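Local atomic coordinates of cytoplasmic protein (Cryptococcus neoformans var. grubii serotype A, PDB entry 7LPO), a protein that probably hydrolyses the beta-glucosidic bond of steryl glucosides, as a member of glycoside hydrolase family 5. Residues A[399-404]-A[428-433]; A[267-272]-A[406-411]; A[474-479]-A[502-507]. All coordinates share one frame; numbering follows the deposited sequence.

Overall arrangement
Interactions 1 and 2 lie on the same side of the centre of a family 5 glycosidase, whose core is probably the TIM barrel of that family. Both use helix 400-419, at its first turn and about two turns further on. Their centres are about 9 Å apart, and their segments alternate along the chain. One helix thus packs on the loops after strands 424-427 and 263-267, two strands that pair in parallel; Q428 OE1 to E271 N ties these loops together, and E271 binds Tris. Interaction 3 comes later in sequence, its centre about 15 Å from that of interaction 1, and joins the end of helix 471-475 to helix 490-512. L432 touches I475, linking interactions 1 and 3.

Interaction 1 of 3, residues A[399-404]-A[428-433]; sequences DFVDDF and QAPVLR
V401, P430 and F400 make a small apolar cluster where the first turn of helix 400-419 meets a turn in the loop after strand 424-427. The proline ring is the wedge: its CG lies 3.5 Å from F400 CE2 and 3.8 Å from V401 CG2. It reaches the phenyl ring at the edge, near the ring plane, so the contact is an edge contact of CH groups with no stacking. F400 and V401 are consecutive, and their side chains divide the work. The phenyl group is carried out with CG anti to the backbone N (chi1 169°), while V401 places CG2 against both P430 and R433. That methyl also lies 3.9 Å from R433 CB, so the aliphatic root of the arginine borders the cluster. Further out the arginine chain bends, and NH2 forms a salt bridge with E274.

Two local motifs preset the surfaces that meet. On the helix side D399 is the N-cap: its OD1 accepts weak bonds from V401 N and D402 N, covering amides that the first turn cannot satisfy with carbonyls. D399 N in turn gives a nearly straight bond of 2.8 Å to D403 OD2; the donor comes in tilted 46° out of the D403 carboxylate plane. On the loop side P430 to R433 form a type II beta turn, closed by R433 N to P430 O at 3.0 Å, which brings R433 round beside the proline that opened it. In a TIM barrel, loops leaving the C-terminal ends of the strands lie near the starts of the surrounding helices, and this pairing fits that layout. F216 of helix 206-221 also meets F400, edge-to-face, and F404 leans on the same helix.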
ATOM      1  N   ASP A 399       1.805  23.936   0.767  1.00 24.11           N
ATOM      2  CA  ASP A 399       1.288  22.756   0.079  1.00 22.69           C
ATOM      3  C   ASP A 399       2.120  21.571   0.551  1.00 19.46           C
ATOM      4  O   ASP A 399       3.313  21.491   0.247  1.00 18.62           O
ATOM      5  CB  ASP A 399       1.385  22.927  -1.436  1.00 29.56           C
ATOM      6  CG  ASP A 399       0.773  21.769  -2.200  1.00 39.14           C
ATOM      7  OD1 ASP A 399       0.848  20.616  -1.721  1.00 43.02           O
ATOM      8  OD2 ASP A 399       0.215  22.016  -3.294  1.00 43.69           O
ATOM      9  N   PHE A 400       1.494  20.649   1.284  1.00 20.40           N
ATOM     10  CA  PHE A 400       2.248  19.531   1.843  1.00 19.47           C
ATOM     11  C   PHE A 400       2.995  18.769   0.756  1.00 18.57           C
ATOM     12  O   PHE A 400       4.176  18.439   0.917  1.00 18.55           O
ATOM     13  CB  PHE A 400       1.317  18.584   2.601  1.00 18.73           C
ATOM     14  CG  PHE A 400       1.962  17.277   2.976  1.00 16.99           C
ATOM     15  CD1 PHE A 400       2.948  17.235   3.930  1.00 18.39           C
ATOM     16  CD2 PHE A 400       1.594  16.101   2.353  1.00 18.00           C
ATOM     17  CE1 PHE A 400       3.553  16.043   4.278  1.00 18.39           C
ATOM     18  CE2 PHE A 400       2.196  14.912   2.686  1.00 18.07           C
ATOM     19  CZ  PHE A 400       3.187  14.888   3.655  1.00 18.46           C
ATOM     20  N   VAL A 401       2.325  18.494  -0.364  1.00 17.19           N
ATOM     21  CA  VAL A 401       2.906  17.618  -1.376  1.00 19.86           C
ATOM     22  C   VAL A 401       4.047  18.313  -2.104  1.00 22.09           C
ATOM     23  O   VAL A 401       5.095  17.704  -2.352  1.00 22.97           O
ATOM     24  CB  VAL A 401       1.829  17.140  -2.367  1.00 18.68           C
ATOM     25  CG1 VAL A 401       2.474  16.407  -3.527  1.00 19.39           C
ATOM     26  CG2 VAL A 401       0.831  16.249  -1.672  1.00 18.39           C
ATOM     27  N   ASP A 402       3.872  19.590  -2.461  1.00 27.22           N
ATOM     28  CA  ASP A 402       4.902  20.267  -3.246  1.00 29.78           C
ATOM     29  C   ASP A 402       6.053  20.771  -2.384  1.00 27.12           C
ATOM     30  O   ASP A 402       7.200  20.800  -2.843  1.00 31.71           O
ATOM     31  CB  ASP A 402       4.327  21.460  -4.021  1.00 35.93           C
ATOM     32  CG  ASP A 402       3.089  21.114  -4.818  1.00 45.32           C
ATOM     33  OD1 ASP A 402       2.938  19.944  -5.242  1.00 48.00           O
ATOM     34  OD2 ASP A 402       2.261  22.031  -5.026  1.00 49.67           O
ATOM     35  N   ASP A 403       5.777  21.197  -1.156  1.00 20.69           N
ATOM     36  CA  ASP A 403       6.788  21.876  -0.359  1.00 21.41           C
ATOM     37  C   ASP A 403       7.562  20.951   0.567  1.00 21.84           C
ATOM     38  O   ASP A 403       8.701  21.273   0.921  1.00 23.91           O
ATOM     39  CB  ASP A 403       6.148  22.975   0.487  1.00 25.91           C
ATOM     40  CG  ASP A 403       5.427  24.007  -0.351  1.00 31.87           C
ATOM     41  OD1 ASP A 403       5.803  24.170  -1.535  1.00 34.23           O
ATOM     42  OD2 ASP A 403       4.480  24.641   0.172  1.00 32.87           O
ATOM     43  N   PHE A 404       6.980  19.826   0.984  1.00 18.63           N
ATOM     44  CA  PHE A 404       7.616  18.999   2.000  1.00 16.78           C
ATOM     45  C   PHE A 404       7.759  17.550   1.558  1.00 16.01           C
ATOM     46  O   PHE A 404       8.835  16.963   1.705  1.00 16.38           O
ATOM     47  CB  PHE A 404       6.826  19.087   3.305  1.00 14.94           C
ATOM     48  CG  PHE A 404       6.798  20.469   3.897  1.00 14.61           C
ATOM     49  CD1 PHE A 404       7.965  21.070   4.322  1.00 17.52           C
ATOM     50  CD2 PHE A 404       5.609  21.166   4.028  1.00 15.56           C
ATOM     51  CE1 PHE A 404       7.957  22.340   4.870  1.00 17.38           C
ATOM     52  CE2 PHE A 404       5.598  22.452   4.572  1.00 16.01           C
ATOM     53  CZ  PHE A 404       6.775  23.027   4.999  1.00 15.89           C
ATOM     54  N   GLN A 428       4.829   7.268  -5.237  1.00 16.61           N
ATOM     55  CA  GLN A 428       3.591   7.111  -4.482  1.00 17.40           C
ATOM     56  C   GLN A 428       3.341   8.427  -3.764  1.00 18.17           C
ATOM     57  O   GLN A 428       3.839   8.649  -2.660  1.00 18.49           O
ATOM     58  CB  GLN A 428       3.674   5.961  -3.487  1.00 19.03           C
ATOM     59  CG  GLN A 428       2.316   5.520  -2.957  1.00 19.56           C
ATOM     60  CD  GLN A 428       2.428   4.752  -1.653  1.00 19.73           C
ATOM     61  OE1 GLN A 428       1.618   4.923  -0.743  1.00 19.36           O
ATOM     62  NE2 GLN A 428       3.431   3.889  -1.563  1.00 19.25           N
ATOM     63  N   ALA A 429       2.573   9.303  -4.408  1.00 21.42           N
ATOM     64  CA  ALA A 429       2.148  10.534  -3.771  1.00 23.55           C
ATOM     65  C   ALA A 429       1.321  10.213  -2.531  1.00 20.81           C
ATOM     66  O   ALA A 429       0.797   9.104  -2.394  1.00 18.80           O
ATOM     67  CB  ALA A 429       1.328  11.384  -4.740  1.00 26.55           C
ATOM     68  N   PRO A 430       1.201  11.165  -1.608  1.00 19.79           N
ATOM     69  CA  PRO A 430       0.344  10.943  -0.436  1.00 20.44           C
ATOM     70  C   PRO A 430      -1.084  10.580  -0.830  1.00 20.60           C
ATOM     71  O   PRO A 430      -1.612  11.021  -1.852  1.00 18.36           O
ATOM     72  CB  PRO A 430       0.400  12.284   0.303  1.00 21.31           C
ATOM     73  CG  PRO A 430       1.737  12.870  -0.100  1.00 19.99           C
ATOM     74  CD  PRO A 430       1.955  12.428  -1.525  1.00 18.44           C
ATOM     75  N   VAL A 431      -1.707   9.763   0.016  1.00 22.19           N
ATOM     76  CA  VAL A 431      -3.032   9.227  -0.258  1.00 24.99           C
ATOM     77  C   VAL A 431      -3.980  10.345  -0.653  1.00 26.06           C
ATOM     78  O   VAL A 431      -4.011  11.408  -0.025  1.00 25.83           O
ATOM     79  CB  VAL A 431      -3.544   8.467   0.980  1.00 28.72           C
ATOM     80  CG1 VAL A 431      -5.038   8.251   0.909  1.00 31.27           C
ATOM     81  CG2 VAL A 431      -2.832   7.131   1.120  1.00 29.61           C
ATOM     82  N   LEU A 432      -4.752  10.097  -1.712  1.00 29.56           N
ATOM     83  CA  LEU A 432      -5.822  10.958  -2.199  1.00 31.48           C
ATOM     84  C   LEU A 432      -5.332  12.301  -2.718  1.00 28.85           C
ATOM     85  O   LEU A 432      -6.139  13.220  -2.896  1.00 27.98           O
ATOM     86  CB  LEU A 432      -6.876  11.182  -1.107  1.00 33.46           C
ATOM     87  CG  LEU A 432      -7.688   9.940  -0.719  1.00 32.79           C
ATOM     88  CD1 LEU A 432      -8.610  10.253   0.456  1.00 31.29           C
ATOM     89  CD2 LEU A 432      -8.485   9.403  -1.908  1.00 32.52           C
ATOM     90  N   ARG A 433      -4.036  12.448  -2.965  1.00 27.71           N
ATOM     91  CA  ARG A 433      -3.480  13.666  -3.533  1.00 29.40           C
ATOM     92  C   ARG A 433      -2.893  13.359  -4.907  1.00 28.61           C
ATOM     93  O   ARG A 433      -2.459  12.237  -5.185  1.00 28.16           O
ATOM     94  CB  ARG A 433      -2.388  14.266  -2.621  1.00 30.95           C
ATOM     95  CG  ARG A 433      -2.764  14.412  -1.137  1.00 31.04           C
ATOM     96  CD  ARG A 433      -3.772  15.534  -0.908  1.00 34.26           C
ATOM     97  NE  ARG A 433      -3.643  16.123   0.425  1.00 38.79           N
ATOM     98  CZ  ARG A 433      -4.667  16.525   1.180  1.00 43.93           C
ATOM     99  NH1 ARG A 433      -5.925  16.410   0.742  1.00 47.32           N
ATOM    100  NH2 ARG A 433      -4.435  17.048   2.380  1.00 44.01           N
TER

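Interaction 2 of 3, residues A[267-272]-A[406-411]; sequences DSINEP and ALHWLA
Chi1 angles of 160° in H408 and 178° in W409 extend both aromatic groups away from helix 400-419, each with CG opposite its own backbone N, and bring them up to S268 and I269. I269 meets the histidine with CG2, the branch set between its backbone N and carbonyl carbon, while CG1 runs off anti to the N. The loop carrying S268 and I269 follows strand 263-267 and contains the Asn-Glu-Pro signature of family 5 glycosidases, N270-E271-P272, expected at the C-terminal end of a barrel strand. E271 OE2 hydrogen-bonds a bound Tris molecule, probably from the crystallisation liquor, and this places the loop beside a ligand pocket.

The direct contacts are light. I269 CG2 lies 3.8 Å from H408 NE2 and 4.1 Å from H408 CD2, the two side chains crossing at about a right angle. One residue back, S268 CB sits 4.0 Å from W409 CD1, at the edge of the indole and close to its plane. The serine thus offers its methylene to the helix, while its hydroxyl, OG, accepts the backbone N-H of Q428. Two other helices add to the packing: F240 of helix 232-254 touches both I269 and H408, and F442 and L443 of helix 440-443 lie against W409.

All four touching residues are buried, so the polar atoms among them need partners. H408 ND1 is bonded to Q237 OE1, which helps to fix the rotation of the imidazole and turns its other nitrogen toward the loop. A water links the two segments: it accepts from I269 N at 2.8 Å and lies in hydrogen-bonding contact with H408 NE2 at 2.7 Å.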
ATOM      1  N   ASP A 267       9.596   1.660  -4.475  1.00 17.67           N
ATOM      2  CA  ASP A 267       8.522   2.554  -4.076  1.00 18.22           C
ATOM      3  C   ASP A 267       9.055   3.576  -3.076  1.00 17.14           C
ATOM      4  O   ASP A 267      10.061   3.350  -2.396  1.00 16.75           O
ATOM      5  CB  ASP A 267       7.372   1.764  -3.449  1.00 20.31           C
ATOM      6  CG  ASP A 267       5.989   2.318  -3.813  1.00 21.84           C
ATOM      7  OD1 ASP A 267       5.879   3.481  -4.262  1.00 21.24           O
ATOM      8  OD2 ASP A 267       4.999   1.573  -3.640  1.00 22.39           O
ATOM      9  N   SER A 268       8.377   4.718  -2.998  1.00 19.86           N
ATOM     10  CA  SER A 268       8.696   5.688  -1.961  1.00 19.73           C
ATOM     11  C   SER A 268       7.951   5.322  -0.675  1.00 18.47           C
ATOM     12  O   SER A 268       7.170   4.369  -0.628  1.00 14.50           O
ATOM     13  CB  SER A 268       8.383   7.106  -2.434  1.00 21.85           C
ATOM     14  OG  SER A 268       7.040   7.252  -2.815  1.00 22.91           O
ATOM     15  N   ILE A 269       8.222   6.068   0.397  1.00 14.14           N
ATOM     16  CA  ILE A 269       7.664   5.733   1.696  1.00 14.17           C
ATOM     17  C   ILE A 269       6.163   5.563   1.588  1.00 14.18           C
ATOM     18  O   ILE A 269       5.460   6.412   1.030  1.00 14.66           O
ATOM     19  CB  ILE A 269       8.033   6.815   2.722  1.00 14.21           C
ATOM     20  CG1 ILE A 269       7.477   6.440   4.095  1.00 14.24           C
ATOM     21  CG2 ILE A 269       7.527   8.169   2.300  1.00 14.23           C
ATOM     22  CD1 ILE A 269       8.106   7.245   5.226  1.00 14.28           C
ATOM     23  N   ASN A 270       5.664   4.472   2.152  1.00 14.18           N
ATOM     24  CA  ASN A 270       4.267   4.097   1.975  1.00 16.19           C
ATOM     25  C   ASN A 270       3.331   5.061   2.698  1.00 15.45           C
ATOM     26  O   ASN A 270       3.570   5.422   3.854  1.00 14.26           O
ATOM     27  CB  ASN A 270       4.048   2.678   2.492  1.00 14.54           C
ATOM     28  CG  ASN A 270       2.631   2.186   2.252  1.00 16.42           C
ATOM     29  OD1 ASN A 270       2.251   1.911   1.119  1.00 16.08           O
ATOM     30  ND2 ASN A 270       1.845   2.080   3.318  1.00 18.12           N
ATOM     31  N   GLU A 271       2.265   5.482   1.994  1.00 14.23           N
ATOM     32  CA  GLU A 271       1.148   6.274   2.519  1.00 14.27           C
ATOM     33  C   GLU A 271       1.563   7.245   3.613  1.00 14.31           C
ATOM     34  O   GLU A 271       1.068   7.175   4.745  1.00 14.35           O
ATOM     35  CB  GLU A 271       0.055   5.329   3.027  1.00 14.28           C
ATOM     36  CG  GLU A 271      -0.504   4.457   1.901  1.00 18.29           C
ATOM     37  CD  GLU A 271      -1.765   3.699   2.268  1.00 21.82           C
ATOM     38  OE1 GLU A 271      -2.183   3.756   3.450  1.00 23.21           O
ATOM     39  OE2 GLU A 271      -2.329   3.041   1.358  1.00 21.30           O
ATOM     40  N   PRO A 272       2.420   8.200   3.290  1.00 15.37           N
ATOM     41  CA  PRO A 272       2.996   9.058   4.332  1.00 15.34           C
ATOM     42  C   PRO A 272       1.960   9.956   4.989  1.00 14.40           C
ATOM     43  O   PRO A 272       1.073  10.497   4.331  1.00 14.41           O
ATOM     44  CB  PRO A 272       4.038   9.881   3.569  1.00 17.70           C
ATOM     45  CG  PRO A 272       3.540   9.884   2.154  1.00 19.77           C
ATOM     46  CD  PRO A 272       2.916   8.527   1.944  1.00 17.49           C
ATOM     47  N   ALA A 406       7.719  16.396  -1.590  1.00 14.48           N
ATOM     48  CA  ALA A 406       8.577  16.307  -2.766  1.00 14.39           C
ATOM     49  C   ALA A 406      10.041  16.466  -2.383  1.00 16.72           C
ATOM     50  O   ALA A 406      10.914  15.788  -2.939  1.00 15.87           O
ATOM     51  CB  ALA A 406       8.167  17.359  -3.794  1.00 14.41           C
ATOM     52  N   LEU A 407      10.325  17.342  -1.419  1.00 16.85           N
ATOM     53  CA  LEU A 407      11.700  17.536  -0.977  1.00 17.82           C
ATOM     54  C   LEU A 407      12.257  16.263  -0.352  1.00 17.26           C
ATOM     55  O   LEU A 407      13.397  15.879  -0.622  1.00 14.68           O
ATOM     56  CB  LEU A 407      11.763  18.698   0.012  1.00 23.38           C
ATOM     57  CG  LEU A 407      13.137  19.139   0.507  1.00 29.41           C
ATOM     58  CD1 LEU A 407      14.108  19.386  -0.624  1.00 31.75           C
ATOM     59  CD2 LEU A 407      12.961  20.399   1.360  1.00 31.91           C
ATOM     60  N   HIS A 408      11.462  15.587   0.480  1.00 15.95           N
ATOM     61  CA  HIS A 408      11.889  14.288   0.995  1.00 15.37           C
ATOM     62  C   HIS A 408      12.130  13.308  -0.148  1.00 17.25           C
ATOM     63  O   HIS A 408      13.072  12.505  -0.107  1.00 15.67           O
ATOM     64  CB  HIS A 408      10.843  13.719   1.962  1.00 17.19           C
ATOM     65  CG  HIS A 408      10.958  12.239   2.161  1.00 14.75           C
ATOM     66  ND1 HIS A 408      11.957  11.663   2.914  1.00 14.75           N
ATOM     67  CD2 HIS A 408      10.231  11.214   1.657  1.00 16.68           C
ATOM     68  CE1 HIS A 408      11.831  10.348   2.878  1.00 14.72           C
ATOM     69  NE2 HIS A 408      10.785  10.051   2.132  1.00 14.70           N
ATOM     70  N   TRP A 409      11.288  13.365  -1.182  1.00 14.25           N
ATOM     71  CA  TRP A 409      11.393  12.398  -2.268  1.00 15.92           C
ATOM     72  C   TRP A 409      12.668  12.589  -3.077  1.00 16.13           C
ATOM     73  O   TRP A 409      13.240  11.607  -3.566  1.00 17.72           O
ATOM     74  CB  TRP A 409      10.182  12.484  -3.189  1.00 14.20           C
ATOM     75  CG  TRP A 409      10.307  11.521  -4.339  1.00 14.16           C
ATOM     76  CD1 TRP A 409       9.923  10.210  -4.356  1.00 14.13           C
ATOM     77  CD2 TRP A 409      10.897  11.780  -5.614  1.00 15.50           C
ATOM     78  NE1 TRP A 409      10.221   9.646  -5.567  1.00 14.10           N
ATOM     79  CE2 TRP A 409      10.826  10.587  -6.356  1.00 16.61           C
ATOM     80  CE3 TRP A 409      11.481  12.906  -6.200  1.00 15.81           C
ATOM     81  CZ2 TRP A 409      11.313  10.489  -7.654  1.00 16.29           C
ATOM     82  CZ3 TRP A 409      11.970  12.804  -7.489  1.00 16.72           C
ATOM     83  CH2 TRP A 409      11.879  11.608  -8.202  1.00 17.21           C
ATOM     84  N   LEU A 410      13.131  13.832  -3.232  1.00 16.09           N
ATOM     85  CA  LEU A 410      14.395  14.057  -3.924  1.00 18.52           C
ATOM     86  C   LEU A 410      15.537  13.366  -3.195  1.00 18.33           C
ATOM     87  O   LEU A 410      16.325  12.637  -3.810  1.00 19.84           O
ATOM     88  CB  LEU A 410      14.678  15.549  -4.062  1.00 20.73           C
ATOM     89  CG  LEU A 410      13.626  16.360  -4.823  1.00 26.61           C
ATOM     90  CD1 LEU A 410      13.939  17.863  -4.639  1.00 30.76           C
ATOM     91  CD2 LEU A 410      13.555  16.017  -6.296  1.00 27.40           C
ATOM     92  N   ALA A 411      15.627  13.580  -1.873  1.00 18.12           N
ATOM     93  CA  ALA A 411      16.662  12.944  -1.060  1.00 18.84           C
ATOM     94  C   ALA A 411      16.553  11.426  -1.106  1.00 18.87           C
ATOM     95  O   ALA A 411      17.558  10.722  -1.272  1.00 21.79           O
ATOM     96  CB  ALA A 411      16.572  13.432   0.390  1.00 18.74           C
TER
HETATM   97  O   HOH W   1      10.359   7.889   0.505  1.00 16.96           O

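Interaction 3 of 3, residues A[474-479]-A[502-507]; sequences VIRKKY and AVLKQD
A Schellman motif ends helix 471-475, and the first residue beyond the helix, R476, reaches across to the flank of helix 490-512. K477, with positive phi, is the C-prime residue of the motif; its N bonds V474 O at 3.0 Å, and K478 N bonds G473 O. R476 has its CB directed toward the second helix, CG beside the backbone N and the chain extended from CG to NE, which carries the guanidinium across.

The guanidinium meets D507 end-on, using NH1 and NH2 together. R476 NH1 gives a bond of 2.9 Å to D507 OD1, and R476 NH2 one of 2.8 Å to D507 OD2, at angles of 162° and 165°. Each oxygen receives its hydrogen through the syn lone pair, and the two planar groups lie only 11° apart, so the pair is held flat and the rotation of each group is fixed. D507 OD1 also accepts from Q434 NE2, which further anchors the buried carboxylate.

One turn earlier in the helix, V503 flanks the arginine, its CG1 tightly packed at 3.3 Å from R476 NH1. L504 CD2 is a looser neighbour, 4.2 Å from R476 NH2. Both of these side chains also touch I472, so apolar packing between the two helices continues beside the charged pair. This is a bidentate, end-on arginine-aspartate salt bridge, here joining the Schellman-capped end of one helix to the side of another.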
ATOM      1  N   VAL A 474     -15.903  13.165  -5.510  1.00 27.34           N
ATOM      2  CA  VAL A 474     -16.306  14.020  -4.401  1.00 29.57           C
ATOM      3  C   VAL A 474     -15.099  14.775  -3.860  1.00 31.00           C
ATOM      4  O   VAL A 474     -15.130  16.000  -3.700  1.00 31.66           O
ATOM      5  CB  VAL A 474     -16.983  13.181  -3.302  1.00 29.32           C
ATOM      6  CG1 VAL A 474     -16.917  13.910  -1.963  1.00 29.64           C
ATOM      7  CG2 VAL A 474     -18.416  12.855  -3.690  1.00 28.28           C
ATOM      8  N   ILE A 475     -14.020  14.047  -3.565  1.00 38.86           N
ATOM      9  CA  ILE A 475     -12.807  14.666  -3.033  1.00 38.49           C
ATOM     10  C   ILE A 475     -12.355  15.811  -3.924  1.00 38.95           C
ATOM     11  O   ILE A 475     -11.844  16.828  -3.442  1.00 42.15           O
ATOM     12  CB  ILE A 475     -11.696  13.612  -2.893  1.00 37.73           C
ATOM     13  CG1 ILE A 475     -11.945  12.730  -1.674  1.00 40.59           C
ATOM     14  CG2 ILE A 475     -10.346  14.285  -2.819  1.00 36.62           C
ATOM     15  CD1 ILE A 475     -11.255  11.388  -1.769  1.00 42.74           C
ATOM     16  N   ARG A 476     -12.519  15.656  -5.236  1.00 32.00           N
ATOM     17  CA  ARG A 476     -12.027  16.615  -6.211  1.00 34.06           C
ATOM     18  C   ARG A 476     -13.107  17.570  -6.697  1.00 38.11           C
ATOM     19  O   ARG A 476     -12.956  18.163  -7.770  1.00 37.04           O
ATOM     20  CB  ARG A 476     -11.398  15.871  -7.387  1.00 33.79           C
ATOM     21  CG  ARG A 476     -10.137  15.128  -6.968  1.00 33.44           C
ATOM     22  CD  ARG A 476      -9.354  14.577  -8.137  1.00 31.88           C
ATOM     23  NE  ARG A 476      -8.253  13.752  -7.647  1.00 31.63           N
ATOM     24  CZ  ARG A 476      -7.274  13.262  -8.402  1.00 30.46           C
ATOM     25  NH1 ARG A 476      -7.246  13.516  -9.705  1.00 30.03           N
ATOM     26  NH2 ARG A 476      -6.325  12.515  -7.851  1.00 29.26           N
ATOM     27  N   LYS A 477     -14.187  17.725  -5.931  1.00 49.53           N
ATOM     28  CA  LYS A 477     -15.178  18.779  -6.157  1.00 51.16           C
ATOM     29  C   LYS A 477     -15.725  18.743  -7.581  1.00 52.23           C
ATOM     30  O   LYS A 477     -15.962  19.777  -8.211  1.00 54.28           O
ATOM     31  CB  LYS A 477     -14.583  20.150  -5.825  1.00 49.80           C
ATOM     32  CG  LYS A 477     -14.882  20.620  -4.404  1.00 51.51           C
ATOM     33  CD  LYS A 477     -13.681  20.476  -3.467  1.00 52.27           C
ATOM     34  CE  LYS A 477     -13.956  21.144  -2.118  1.00 53.21           C
ATOM     35  NZ  LYS A 477     -12.716  21.453  -1.348  1.00 54.14           N
ATOM     36  N   LYS A 478     -15.951  17.535  -8.089  1.00 60.32           N
ATOM     37  CA  LYS A 478     -16.601  17.343  -9.377  1.00 61.21           C
ATOM     38  C   LYS A 478     -18.117  17.326  -9.275  1.00 60.68           C
ATOM     39  O   LYS A 478     -18.796  17.407 -10.305  1.00 60.19           O
ATOM     40  CB  LYS A 478     -16.141  16.029 -10.014  1.00 64.79           C
ATOM     41  CG  LYS A 478     -14.629  15.810  -9.963  1.00 69.63           C
ATOM     42  CD  LYS A 478     -13.856  17.048 -10.412  1.00 72.81           C
ATOM     43  CE  LYS A 478     -14.390  17.594 -11.730  1.00 74.88           C
ATOM     44  NZ  LYS A 478     -13.950  19.004 -11.961  1.00 76.12           N
ATOM     45  N   TYR A 479     -18.654  17.213  -8.066  1.00 49.58           N
ATOM     46  CA  TYR A 479     -20.084  17.080  -7.844  1.00 49.86           C
ATOM     47  C   TYR A 479     -20.576  18.238  -6.992  1.00 51.99           C
ATOM     48  O   TYR A 479     -19.871  18.705  -6.094  1.00 51.51           O
ATOM     49  CB  TYR A 479     -20.410  15.758  -7.150  1.00 47.17           C
ATOM     50  CG  TYR A 479     -20.034  14.522  -7.930  1.00 44.83           C
ATOM     51  CD1 TYR A 479     -20.657  14.218  -9.129  1.00 42.86           C
ATOM     52  CD2 TYR A 479     -19.063  13.653  -7.461  1.00 44.40           C
ATOM     53  CE1 TYR A 479     -20.325  13.081  -9.840  1.00 43.04           C
ATOM     54  CE2 TYR A 479     -18.728  12.516  -8.163  1.00 44.73           C
ATOM     55  CZ  TYR A 479     -19.361  12.234  -9.352  1.00 43.86           C
ATOM     56  OH  TYR A 479     -19.028  11.103 -10.060  1.00 44.26           O
ATOM     57  N   ALA A 502      -9.542   5.495 -13.868  1.00 15.14           N
ATOM     58  CA  ALA A 502      -9.122   6.272 -15.028  1.00 17.76           C
ATOM     59  C   ALA A 502      -8.619   7.648 -14.617  1.00 20.03           C
ATOM     60  O   ALA A 502      -7.726   8.199 -15.267  1.00 20.57           O
ATOM     61  CB  ALA A 502     -10.280   6.407 -16.022  1.00 19.23           C
ATOM     62  N   VAL A 503      -9.176   8.217 -13.544  1.00 24.79           N
ATOM     63  CA  VAL A 503      -8.712   9.516 -13.062  1.00 24.05           C
ATOM     64  C   VAL A 503      -7.271   9.419 -12.575  1.00 23.40           C
ATOM     65  O   VAL A 503      -6.450  10.309 -12.827  1.00 23.90           O
ATOM     66  CB  VAL A 503      -9.650  10.034 -11.953  1.00 24.49           C
ATOM     67  CG1 VAL A 503      -9.021  11.207 -11.208  1.00 26.93           C
ATOM     68  CG2 VAL A 503     -11.006  10.426 -12.541  1.00 21.58           C
ATOM     69  N   LEU A 504      -6.938   8.336 -11.874  1.00 20.11           N
ATOM     70  CA  LEU A 504      -5.575   8.180 -11.385  1.00 23.14           C
ATOM     71  C   LEU A 504      -4.604   7.973 -12.534  1.00 23.73           C
ATOM     72  O   LEU A 504      -3.482   8.492 -12.506  1.00 24.92           O
ATOM     73  CB  LEU A 504      -5.490   7.008 -10.413  1.00 25.16           C
ATOM     74  CG  LEU A 504      -6.216   7.126  -9.079  1.00 26.74           C
ATOM     75  CD1 LEU A 504      -5.911   5.865  -8.267  1.00 28.55           C
ATOM     76  CD2 LEU A 504      -5.805   8.359  -8.329  1.00 27.55           C
ATOM     77  N   LYS A 505      -5.002   7.189 -13.540  1.00 25.41           N
ATOM     78  CA  LYS A 505      -4.177   7.054 -14.734  1.00 27.17           C
ATOM     79  C   LYS A 505      -3.907   8.420 -15.351  1.00 26.76           C
ATOM     80  O   LYS A 505      -2.781   8.710 -15.775  1.00 28.82           O
ATOM     81  CB  LYS A 505      -4.866   6.127 -15.739  1.00 29.20           C
ATOM     82  CG  LYS A 505      -3.918   5.309 -16.605  1.00 33.89           C
ATOM     83  CD  LYS A 505      -4.699   4.342 -17.510  1.00 37.05           C
ATOM     84  CE  LYS A 505      -3.823   3.756 -18.612  1.00 38.85           C
ATOM     85  NZ  LYS A 505      -4.601   3.453 -19.861  1.00 39.90           N
ATOM     86  N   GLN A 506      -4.921   9.286 -15.373  1.00 22.89           N
ATOM     87  CA  GLN A 506      -4.780  10.588 -16.010  1.00 23.53           C
ATOM     88  C   GLN A 506      -3.861  11.513 -15.218  1.00 22.40           C
ATOM     89  O   GLN A 506      -3.149  12.324 -15.816  1.00 25.07           O
ATOM     90  CB  GLN A 506      -6.160  11.218 -16.193  1.00 27.48           C
ATOM     91  CG  GLN A 506      -6.173  12.507 -17.000  1.00 32.23           C
ATOM     92  CD  GLN A 506      -5.828  12.296 -18.463  1.00 35.44           C
ATOM     93  OE1 GLN A 506      -6.085  11.233 -19.029  1.00 36.10           O
ATOM     94  NE2 GLN A 506      -5.230  13.312 -19.081  1.00 36.96           N
ATOM     95  N   ASP A 507      -3.853  11.404 -13.885  1.00 20.53           N
ATOM     96  CA  ASP A 507      -2.902  12.178 -13.087  1.00 22.09           C
ATOM     97  C   ASP A 507      -1.476  11.985 -13.588  1.00 18.74           C
ATOM     98  O   ASP A 507      -0.659  12.912 -13.549  1.00 15.61           O
ATOM     99  CB  ASP A 507      -2.960  11.759 -11.613  1.00 28.65           C
ATOM    100  CG  ASP A 507      -4.208  12.238 -10.902  1.00 31.91           C
ATOM    101  OD1 ASP A 507      -4.989  13.019 -11.489  1.00 31.95           O
ATOM    102  OD2 ASP A 507      -4.399  11.822  -9.743  1.00 32.89           O
TER